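Local coordinates for protein HpcH/HpaI aldolase (Desulfitobacterium hafniense, PDB 3QZ6) that belongs to the HpcH/HpaI aldolase family and folds as a parallel eight-stranded TIM barrel, two copies of which make up the assembly, at residues 19-24 / 48-53; 144-149 / 167-172; 158-163 / 205-210. One frame throughout, in Å; residues are numbered along the deposited sequence.

Contact 1. Residues 19-24 / 48-53; sequences TMLNLV and AAYTFR
The hydroxyl of Tyr-50 donates a hydrogen bond to the backbone carbonyl of Val-24, with Tyr-50 OH 2.7 Å from Val-24 O. The donor stands above the carbonyl plane, 48° out of it, whereas Val-24 O itself lies at the edge of the phenol ring and near its plane. The ring carbon on that side follows closely, Tyr-50 CE1 being 3.3 Å from Val-24 O. Leu-23 N also comes within 3.1 Å of Tyr-50 OH, but the angle is too poor for a bond; this N-H is given instead to Asp-238, whose carboxylate also takes the backbone N-H groups of Asn-22 and Val-24. With CG anti to the carbonyl carbon (chi1 -71°), the Tyr-50 ring starts out toward the turn that follows strand 16-21, and its hydroxyl reaches Val-24. The side chain of Leu-21, at the end of that strand, crosses the tyrosine at about a right angle, its CG 3.3 Å from Tyr-50 OH and its CD2 4.0 Å from Tyr-50 CZ. Tyr-50 CE2 lies 3.5 Å from Leu-21 O, which approaches the ring obliquely. The methyl of Ala-48 adds a smaller contact, with CB 3.5 Å from Asn-22 O, while Asn-22 CB points away from segment 48-53 and ND2 bonds to Asp-44. Val-24 packs on Val-24 of the second subunit, and its side chain is about 4 Å from a bound zinc ion. The backbone N-H groups of residues 22-24 and the Val-24 carbonyl, all in one short turn, are thus satisfied by two side chains, Asp-238 and Tyr-50. The buried phenol fastens the loop after strand 40-44 to the loop after strand 16-21 through a single hydrogen bond flanked by leucine carbons.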
loop_
_atom_site.group_PDB
_atom_site.type_symbol
_atom_site.label_atom_id
_atom_site.label_comp_id
_atom_site.label_asym_id
_atom_site.label_seq_id
_atom_site.Cartn_x
_atom_site.Cartn_y
_atom_site.Cartn_z
ATOM N N THR A 19 -5.733 8.177 9.108
ATOM C CA THR A 19 -6.285 7.088 8.325
ATOM C C THR A 19 -5.980 5.771 9.033
ATOM O O THR A 19 -5.137 5.727 9.936
ATOM C CB THR A 19 -5.718 7.112 6.888
ATOM O OG1 THR A 19 -6.592 6.399 6.011
ATOM C CG2 THR A 19 -4.309 6.501 6.835
HETATM N N MSE A 20 -6.673 4.701 8.645
HETATM C CA MSE A 20 -6.417 3.382 9.215
HETATM C C MSE A 20 -5.256 2.695 8.482
HETATM O O MSE A 20 -5.084 2.880 7.276
HETATM C CB MSE A 20 -7.661 2.496 9.100
HETATM C CG MSE A 20 -8.882 2.983 9.885
HETATM SE SE MSE A 20 -8.538 2.937 11.792
HETATM C CE MSE A 20 -7.884 1.080 11.941
ATOM N N LEU A 21 -4.472 1.897 9.211
ATOM C CA LEU A 21 -3.421 1.087 8.614
ATOM C C LEU A 21 -3.707 -0.391 8.903
ATOM O O LEU A 21 -3.631 -0.816 10.057
ATOM C CB LEU A 21 -2.048 1.472 9.194
ATOM C CG LEU A 21 -0.846 0.872 8.448
ATOM C CD1 LEU A 21 -0.612 1.655 7.154
ATOM C CD2 LEU A 21 0.426 0.842 9.307
ATOM N N ASN A 22 -4.040 -1.167 7.866
ATOM C CA ASN A 22 -4.397 -2.576 8.042
ATOM C C ASN A 22 -3.494 -3.556 7.310
ATOM O O ASN A 22 -3.379 -4.721 7.719
ATOM C CB ASN A 22 -5.844 -2.845 7.577
ATOM C CG ASN A 22 -6.873 -2.274 8.517
ATOM O OD1 ASN A 22 -7.152 -1.076 8.489
ATOM N ND2 ASN A 22 -7.447 -3.127 9.366
ATOM N N LEU A 23 -2.888 -3.102 6.213
ATOM C CA LEU A 23 -2.089 -3.981 5.367
ATOM C C LEU A 23 -0.596 -3.666 5.419
ATOM O O LEU A 23 0.230 -4.518 5.774
ATOM C CB LEU A 23 -2.560 -3.878 3.898
ATOM C CG LEU A 23 -1.692 -4.607 2.855
ATOM C CD1 LEU A 23 -2.177 -6.035 2.699
ATOM C CD2 LEU A 23 -1.698 -3.893 1.474
ATOM N N VAL A 24 -0.240 -2.447 5.032
ATOM C CA VAL A 24 1.170 -2.115 4.815
ATOM C C VAL A 24 1.942 -2.150 6.133
ATOM O O VAL A 24 1.462 -1.623 7.148
ATOM C CB VAL A 24 1.312 -0.741 4.128
ATOM C CG1 VAL A 24 2.807 -0.406 3.874
ATOM C CG2 VAL A 24 0.514 -0.728 2.804
ATOM N N ALA A 48 -6.007 -7.097 12.470
ATOM C CA ALA A 48 -4.874 -7.425 11.600
ATOM C C ALA A 48 -3.688 -7.954 12.386
ATOM O O ALA A 48 -3.735 -8.038 13.611
ATOM C CB ALA A 48 -4.468 -6.228 10.738
ATOM N N ALA A 49 -2.615 -8.306 11.680
ATOM C CA ALA A 49 -1.576 -9.137 12.279
ATOM C C ALA A 49 -0.364 -8.383 12.815
ATOM O O ALA A 49 0.641 -9.006 13.110
ATOM C CB ALA A 49 -1.108 -10.192 11.260
ATOM N N TYR A 50 -0.426 -7.059 12.937
ATOM C CA TYR A 50 0.793 -6.297 13.261
ATOM C C TYR A 50 1.493 -6.791 14.529
ATOM O O TYR A 50 0.844 -7.008 15.538
ATOM C CB TYR A 50 0.477 -4.810 13.406
ATOM C CG TYR A 50 0.149 -4.168 12.085
ATOM C CD1 TYR A 50 1.156 -3.662 11.269
ATOM C CD2 TYR A 50 -1.169 -4.085 11.645
ATOM C CE1 TYR A 50 0.852 -3.083 10.052
ATOM C CE2 TYR A 50 -1.477 -3.502 10.431
ATOM C CZ TYR A 50 -0.470 -3.011 9.642
ATOM O OH TYR A 50 -0.779 -2.448 8.427
ATOM N N THR A 51 2.812 -6.961 14.482
ATOM C CA THR A 51 3.565 -7.309 15.692
ATOM C C THR A 51 4.064 -6.046 16.389
ATOM O O THR A 51 4.063 -4.958 15.805
ATOM C CB THR A 51 4.785 -8.146 15.347
ATOM O OG1 THR A 51 5.713 -7.322 14.623
ATOM C CG2 THR A 51 4.386 -9.362 14.499
ATOM N N PHE A 52 4.506 -6.168 17.633
ATOM C CA PHE A 52 5.010 -4.984 18.303
ATOM C C PHE A 52 6.319 -4.480 17.676
ATOM O O PHE A 52 6.593 -3.278 17.716
ATOM C CB PHE A 52 5.143 -5.206 19.819
ATOM C CG PHE A 52 3.813 -5.255 20.528
ATOM C CD1 PHE A 52 2.626 -5.310 19.790
ATOM C CD2 PHE A 52 3.732 -5.224 21.908
ATOM C CE1 PHE A 52 1.389 -5.353 20.416
ATOM C CE2 PHE A 52 2.489 -5.272 22.552
ATOM C CZ PHE A 52 1.322 -5.331 21.805
ATOM N N ARG A 53 7.122 -5.394 17.121
ATOM C CA ARG A 53 8.321 -4.992 16.385
ATOM C C ARG A 53 7.945 -4.150 15.154
ATOM O O ARG A 53 8.550 -3.098 14.884
ATOM C CB ARG A 53 9.161 -6.213 15.971
ATOM C CG ARG A 53 10.427 -5.862 15.138
ATOM C CD ARG A 53 11.402 -5.024 15.979
ATOM N NE ARG A 53 11.894 -5.805 17.111
ATOM C CZ ARG A 53 12.458 -5.296 18.201
ATOM N NH1 ARG A 53 12.606 -3.982 18.336
ATOM N NH2 ARG A 53 12.865 -6.108 19.169
#

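Contact 2. Residues 144-149 / 167-172; sequences IFIMAQ and GVDAVI
Phe-145 and Asp-169 lie with ring and carboxylate nearly parallel, their planes only 13° apart, although the two side chains run obliquely to each other. The ring leans on the aspartate stem, Phe-145 CD1 lying 3.8 Å from Asp-169 CB, and its far end meets the next residue, with Phe-145 CZ 3.6 Å from Ala-170 CB. The carboxylate is fixed by its own bonds: Asp-169 OD2 accepts Ile-146 N at 2.7 Å through its anti lone pair, and OD1 forms a salt bridge with Lys-7. In return, Ile-146 O takes two amides, those of Asp-169 and Ala-170, so this residue is clasped at both its N-H and its C=O. Beyond it the pairing becomes that of a regular parallel sheet, Ala-170 O receiving Ala-148 N at 2.9 Å and Ala-148 O receiving Ile-172 N at 2.8 Å. Met-147, a selenomethionine, lies beside Ala-170 and slants against Ile-172: its CG is 3.9 Å from Ala-170 CB, and its SE is 3.9 Å from Ile-172 CB. The bend at chi3 (68°) then lays CE against Ile-172 CG2. Gln-149 continues this face, its CB 4.0 Å from Ile-172 CG2, while its amide oxygen bonds to Arg-72. Ala-148 and Val-171 point to the opposite face. Adjacent in the barrel, segments 145-149 and 170-172 run parallel, their axes at 32°. Met-147, Gln-149 and Ile-172 share their face with Met-93 of strand 91-94, which pairs with the far edge of strand 145-150; Ala-148 turns instead toward Met-103 of helix 100-110, and Phe-145 packs on helix 6-11.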
loop_
_atom_site.group_PDB
_atom_site.type_symbol
_atom_site.label_atom_id
_atom_site.label_comp_id
_atom_site.label_asym_id
_atom_site.label_seq_id
_atom_site.Cartn_x
_atom_site.Cartn_y
_atom_site.Cartn_z
ATOM N N ILE A 144 -0.257 11.745 26.437
ATOM C CA ILE A 144 -0.844 10.441 26.098
ATOM C C ILE A 144 -2.289 10.620 25.637
ATOM O O ILE A 144 -3.054 11.347 26.263
ATOM C CB ILE A 144 -0.853 9.521 27.330
ATOM C CG1 ILE A 144 0.571 9.278 27.803
ATOM C CG2 ILE A 144 -1.537 8.199 27.023
ATOM C CD1 ILE A 144 1.487 8.868 26.713
ATOM N N PHE A 145 -2.667 9.939 24.556
ATOM C CA PHE A 145 -3.976 10.140 23.936
ATOM C C PHE A 145 -4.856 8.899 24.083
ATOM O O PHE A 145 -4.480 7.816 23.643
ATOM C CB PHE A 145 -3.797 10.483 22.448
ATOM C CG PHE A 145 -5.089 10.746 21.728
ATOM C CD1 PHE A 145 -5.743 11.960 21.873
ATOM C CD2 PHE A 145 -5.652 9.778 20.914
ATOM C CE1 PHE A 145 -6.943 12.205 21.220
ATOM C CE2 PHE A 145 -6.853 10.017 20.253
ATOM C CZ PHE A 145 -7.497 11.235 20.410
ATOM N N ILE A 146 -6.024 9.053 24.698
ATOM C CA ILE A 146 -6.942 7.930 24.873
ATOM C C ILE A 146 -8.262 8.230 24.188
ATOM O O ILE A 146 -8.914 9.221 24.511
ATOM C CB ILE A 146 -7.255 7.666 26.363
ATOM C CG1 ILE A 146 -5.976 7.395 27.160
ATOM C CG2 ILE A 146 -8.235 6.500 26.497
ATOM C CD1 ILE A 146 -5.104 6.338 26.557
HETATM N N MSE A 147 -8.676 7.373 23.260
HETATM C CA MSE A 147 -9.919 7.628 22.541
HETATM C C MSE A 147 -10.860 6.439 22.640
HETATM O O MSE A 147 -10.459 5.306 22.376
HETATM C CB MSE A 147 -9.622 7.960 21.075
HETATM C CG MSE A 147 -10.871 8.187 20.236
HETATM SE SE MSE A 147 -10.476 9.074 18.537
HETATM C CE MSE A 147 -9.491 7.617 17.684
ATOM N N ALA A 148 -12.107 6.694 23.037
ATOM C CA ALA A 148 -13.097 5.621 23.150
ATOM C C ALA A 148 -13.844 5.428 21.834
ATOM O O ALA A 148 -14.354 6.379 21.253
ATOM C CB ALA A 148 -14.086 5.909 24.283
ATOM N N GLN A 149 -13.896 4.194 21.353
ATOM C CA GLN A 149 -14.692 3.908 20.175
ATOM C C GLN A 149 -16.019 3.277 20.580
ATOM O O GLN A 149 -16.048 2.287 21.299
ATOM C CB GLN A 149 -13.947 2.998 19.197
ATOM C CG GLN A 149 -14.810 2.639 17.999
ATOM C CD GLN A 149 -14.346 1.375 17.298
ATOM O OE1 GLN A 149 -13.794 1.431 16.201
ATOM N NE2 GLN A 149 -14.580 0.224 17.929
ATOM N N GLY A 167 -9.215 11.367 31.989
ATOM C CA GLY A 167 -8.202 10.793 31.123
ATOM C C GLY A 167 -8.736 10.399 29.758
ATOM O O GLY A 167 -7.969 10.034 28.877
ATOM N N VAL A 168 -10.049 10.464 29.564
ATOM C CA VAL A 168 -10.600 10.162 28.245
ATOM C C VAL A 168 -10.506 11.400 27.372
ATOM O O VAL A 168 -11.128 12.416 27.662
ATOM C CB VAL A 168 -12.062 9.708 28.311
ATOM C CG1 VAL A 168 -12.600 9.466 26.900
ATOM C CG2 VAL A 168 -12.193 8.456 29.165
ATOM N N ASP A 169 -9.739 11.320 26.291
ATOM C CA ASP A 169 -9.471 12.508 25.483
ATOM C C ASP A 169 -10.503 12.738 24.387
ATOM O O ASP A 169 -10.831 13.880 24.064
ATOM C CB ASP A 169 -8.070 12.418 24.867
ATOM C CG ASP A 169 -6.981 12.426 25.923
ATOM O OD1 ASP A 169 -6.959 13.380 26.726
ATOM O OD2 ASP A 169 -6.177 11.470 25.978
ATOM N N ALA A 170 -11.023 11.659 23.816
ATOM C CA ALA A 170 -11.842 11.802 22.623
ATOM C C ALA A 170 -12.781 10.619 22.458
ATOM O O ALA A 170 -12.589 9.571 23.083
ATOM C CB ALA A 170 -10.938 11.935 21.399
ATOM N N VAL A 171 -13.795 10.784 21.614
ATOM C CA VAL A 171 -14.716 9.690 21.331
ATOM C C VAL A 171 -14.916 9.562 19.821
ATOM O O VAL A 171 -14.879 10.555 19.091
ATOM C CB VAL A 171 -16.074 9.894 22.054
ATOM C CG1 VAL A 171 -16.806 11.104 21.493
ATOM C CG2 VAL A 171 -16.934 8.647 21.937
ATOM N N ILE A 172 -15.105 8.333 19.356
ATOM C CA ILE A 172 -15.314 8.078 17.939
ATOM C C ILE A 172 -16.266 6.883 17.796
ATOM O O ILE A 172 -16.685 6.303 18.796
ATOM C CB ILE A 172 -13.956 7.882 17.194
ATOM C CG1 ILE A 172 -14.121 8.063 15.690
ATOM C CG2 ILE A 172 -13.328 6.535 17.511
ATOM C CD1 ILE A 172 -12.786 8.268 14.964
#

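Contact 3. Residues 158-163 / 205-210; sequences DIDSIL and DRQGVV
Leu-163 and Val-209 form the buried part of this contact, and Asp-160 with Arg-206 its more open part. In the inner half Leu-163 CB touches two side chains, lying 4.0 Å from Gln-207 CG and 4.1 Å from Val-209 CG2. The same valine methyl approaches the helix end, with Val-209 CG2 3.5 Å from Leu-163 O. Leu-163 also packs on Ala-204 and Val-171.

Toward the solvent, packing gives way to charge. Arg-206 grips Asp-160 side-on with two nitrogens: its NE lies 3.1 Å from Asp-160 OD1, an oxygen that lies in the guanidinium plane, and its NH2 lies 2.9 Å from Asp-160 OD2, using the syn lone pair of that oxygen. The carboxylate and guanidinium planes are turned 33° apart, so the pairing is not flat. The bend of the arginine at chi3 (-68°) places NE for this grip. Gln-207 joins the two halves: its CG packs on Leu-163, while its NE2 bonds to the anti lone pair of Asp-160 OD1 at 3.2 Å, with its amide turned 79° to the carboxylate. Asp-160 OD1 therefore serves two donors, and the positive charge beside it would probably stabilise the carboxylate.

Gly-208, with positive phi, makes a Schellman motif at the C-terminal end of helix 191-207, after which Val-209 turns back toward Leu-163. The arrangement is that of neighbouring beta/alpha units of a TIM barrel: the short helix before strand 170-173 meets the C-terminal end of the helix before strand 210-215 on the outside of the sheet.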
loop_
_atom_site.group_PDB
_atom_site.type_symbol
_atom_site.label_atom_id
_atom_site.label_comp_id
_atom_site.label_asym_id
_atom_site.label_seq_id
_atom_site.Cartn_x
_atom_site.Cartn_y
_atom_site.Cartn_z
ATOM N N ASP A 158 -25.355 4.829 27.783
ATOM C CA ASP A 158 -24.578 5.071 28.991
ATOM C C ASP A 158 -23.404 6.008 28.724
ATOM O O ASP A 158 -22.422 6.023 29.472
ATOM C CB ASP A 158 -24.074 3.743 29.560
ATOM C CG ASP A 158 -23.583 3.872 30.984
ATOM O OD1 ASP A 158 -24.071 4.775 31.701
ATOM O OD2 ASP A 158 -22.713 3.072 31.390
ATOM N N ILE A 159 -23.520 6.810 27.673
ATOM C CA ILE A 159 -22.372 7.552 27.161
ATOM C C ILE A 159 -21.796 8.577 28.149
ATOM O O ILE A 159 -20.588 8.764 28.219
ATOM C CB ILE A 159 -22.680 8.215 25.787
ATOM C CG1 ILE A 159 -21.400 8.786 25.168
ATOM C CG2 ILE A 159 -23.779 9.271 25.923
ATOM C CD1 ILE A 159 -20.353 7.710 24.852
ATOM N N ASP A 160 -22.647 9.247 28.915
ATOM C CA ASP A 160 -22.136 10.257 29.837
ATOM C C ASP A 160 -21.201 9.641 30.878
ATOM O O ASP A 160 -20.172 10.216 31.217
ATOM C CB ASP A 160 -23.283 11.005 30.523
ATOM C CG ASP A 160 -23.919 12.024 29.614
ATOM O OD1 ASP A 160 -23.344 13.124 29.472
ATOM O OD2 ASP A 160 -24.975 11.719 29.027
ATOM N N SER A 161 -21.572 8.470 31.381
ATOM C CA SER A 161 -20.742 7.749 32.331
ATOM C C SER A 161 -19.400 7.358 31.694
ATOM O O SER A 161 -18.340 7.466 32.307
ATOM C CB SER A 161 -21.482 6.500 32.810
ATOM O OG SER A 161 -20.712 5.781 33.748
ATOM N N ILE A 162 -19.442 6.911 30.454
ATOM C CA ILE A 162 -18.206 6.512 29.794
ATOM C C ILE A 162 -17.275 7.706 29.590
ATOM O O ILE A 162 -16.088 7.634 29.905
ATOM C CB ILE A 162 -18.490 5.797 28.467
ATOM C CG1 ILE A 162 -19.212 4.476 28.747
ATOM C CG2 ILE A 162 -17.182 5.578 27.681
ATOM C CD1 ILE A 162 -19.808 3.794 27.531
ATOM N N LEU A 163 -17.821 8.811 29.092
ATOM C CA LEU A 163 -17.003 9.976 28.749
ATOM C C LEU A 163 -16.606 10.861 29.934
ATOM O O LEU A 163 -15.772 11.750 29.784
ATOM C CB LEU A 163 -17.686 10.820 27.668
ATOM C CG LEU A 163 -17.991 10.074 26.368
ATOM C CD1 LEU A 163 -18.535 11.034 25.312
ATOM C CD2 LEU A 163 -16.744 9.373 25.859
ATOM N N ASP A 205 -19.777 17.012 24.355
ATOM C CA ASP A 205 -19.818 18.441 24.661
ATOM C C ASP A 205 -19.983 18.680 26.159
ATOM O O ASP A 205 -19.268 19.493 26.746
ATOM C CB ASP A 205 -20.938 19.137 23.873
ATOM C CG ASP A 205 -20.662 19.165 22.376
ATOM O OD1 ASP A 205 -19.476 19.055 21.999
ATOM O OD2 ASP A 205 -21.618 19.294 21.577
ATOM N N ARG A 206 -20.914 17.963 26.778
ATOM C CA ARG A 206 -21.137 18.087 28.222
ATOM C C ARG A 206 -19.900 17.733 29.045
ATOM O O ARG A 206 -19.641 18.351 30.080
ATOM C CB ARG A 206 -22.311 17.217 28.668
ATOM C CG ARG A 206 -23.677 17.735 28.235
ATOM C CD ARG A 206 -24.793 16.984 28.951
ATOM N NE ARG A 206 -24.886 15.586 28.535
ATOM C CZ ARG A 206 -25.653 15.157 27.538
ATOM N NH1 ARG A 206 -26.395 16.018 26.850
ATOM N NH2 ARG A 206 -25.686 13.868 27.230
ATOM N N GLN A 207 -19.134 16.746 28.582
ATOM C CA GLN A 207 -18.010 16.231 29.358
ATOM C C GLN A 207 -16.664 16.836 28.963
ATOM O O GLN A 207 -15.638 16.492 29.545
ATOM C CB GLN A 207 -17.930 14.702 29.247
ATOM C CG GLN A 207 -19.219 13.973 29.621
ATOM C CD GLN A 207 -19.676 14.290 31.037
ATOM O OE1 GLN A 207 -18.857 14.531 31.925
ATOM N NE2 GLN A 207 -20.988 14.307 31.248
ATOM N N GLY A 208 -16.662 17.714 27.964
ATOM C CA GLY A 208 -15.427 18.334 27.511
ATOM C C GLY A 208 -14.487 17.361 26.810
ATOM O O GLY A 208 -13.268 17.423 26.972
ATOM N N VAL A 209 -15.063 16.474 26.007
ATOM C CA VAL A 209 -14.311 15.434 25.304
ATOM C C VAL A 209 -14.257 15.729 23.797
ATOM O O VAL A 209 -15.240 16.163 23.207
ATOM C CB VAL A 209 -14.946 14.047 25.578
ATOM C CG1 VAL A 209 -14.430 12.983 24.616
ATOM C CG2 VAL A 209 -14.710 13.631 27.035
ATOM N N VAL A 210 -13.105 15.498 23.171
ATOM C CA VAL A 210 -12.963 15.765 21.746
ATOM C C VAL A 210 -13.852 14.836 20.917
ATOM O O VAL A 210 -13.986 13.651 21.209
ATOM C CB VAL A 210 -11.490 15.646 21.289
ATOM C CG1 VAL A 210 -11.390 15.659 19.769
ATOM C CG2 VAL A 210 -10.655 16.760 21.888
#

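In the fold
From the N terminus, contact 1 comes first and is complete before the others begin: it closes a loop from the end of strand 16-21 through helix 29-35 and strand 40-44. Contact 2 opens at strand 145-150, and the first segment of contact 3, in helix 159-163, lies inside its loop; contact 2 then closes at 167-172 and contact 3 only at 205-210, so the two cross. They also touch, Val-171 N lying 2.9 Å from Val-210 O in a probable hydrogen bond that joins strands 170-173 and 210-215. Contacts 1 and 3 lie on opposite sides of the chain's centre, their centres about 29 Å apart, while contacts 1 and 2 share the barrel sheet.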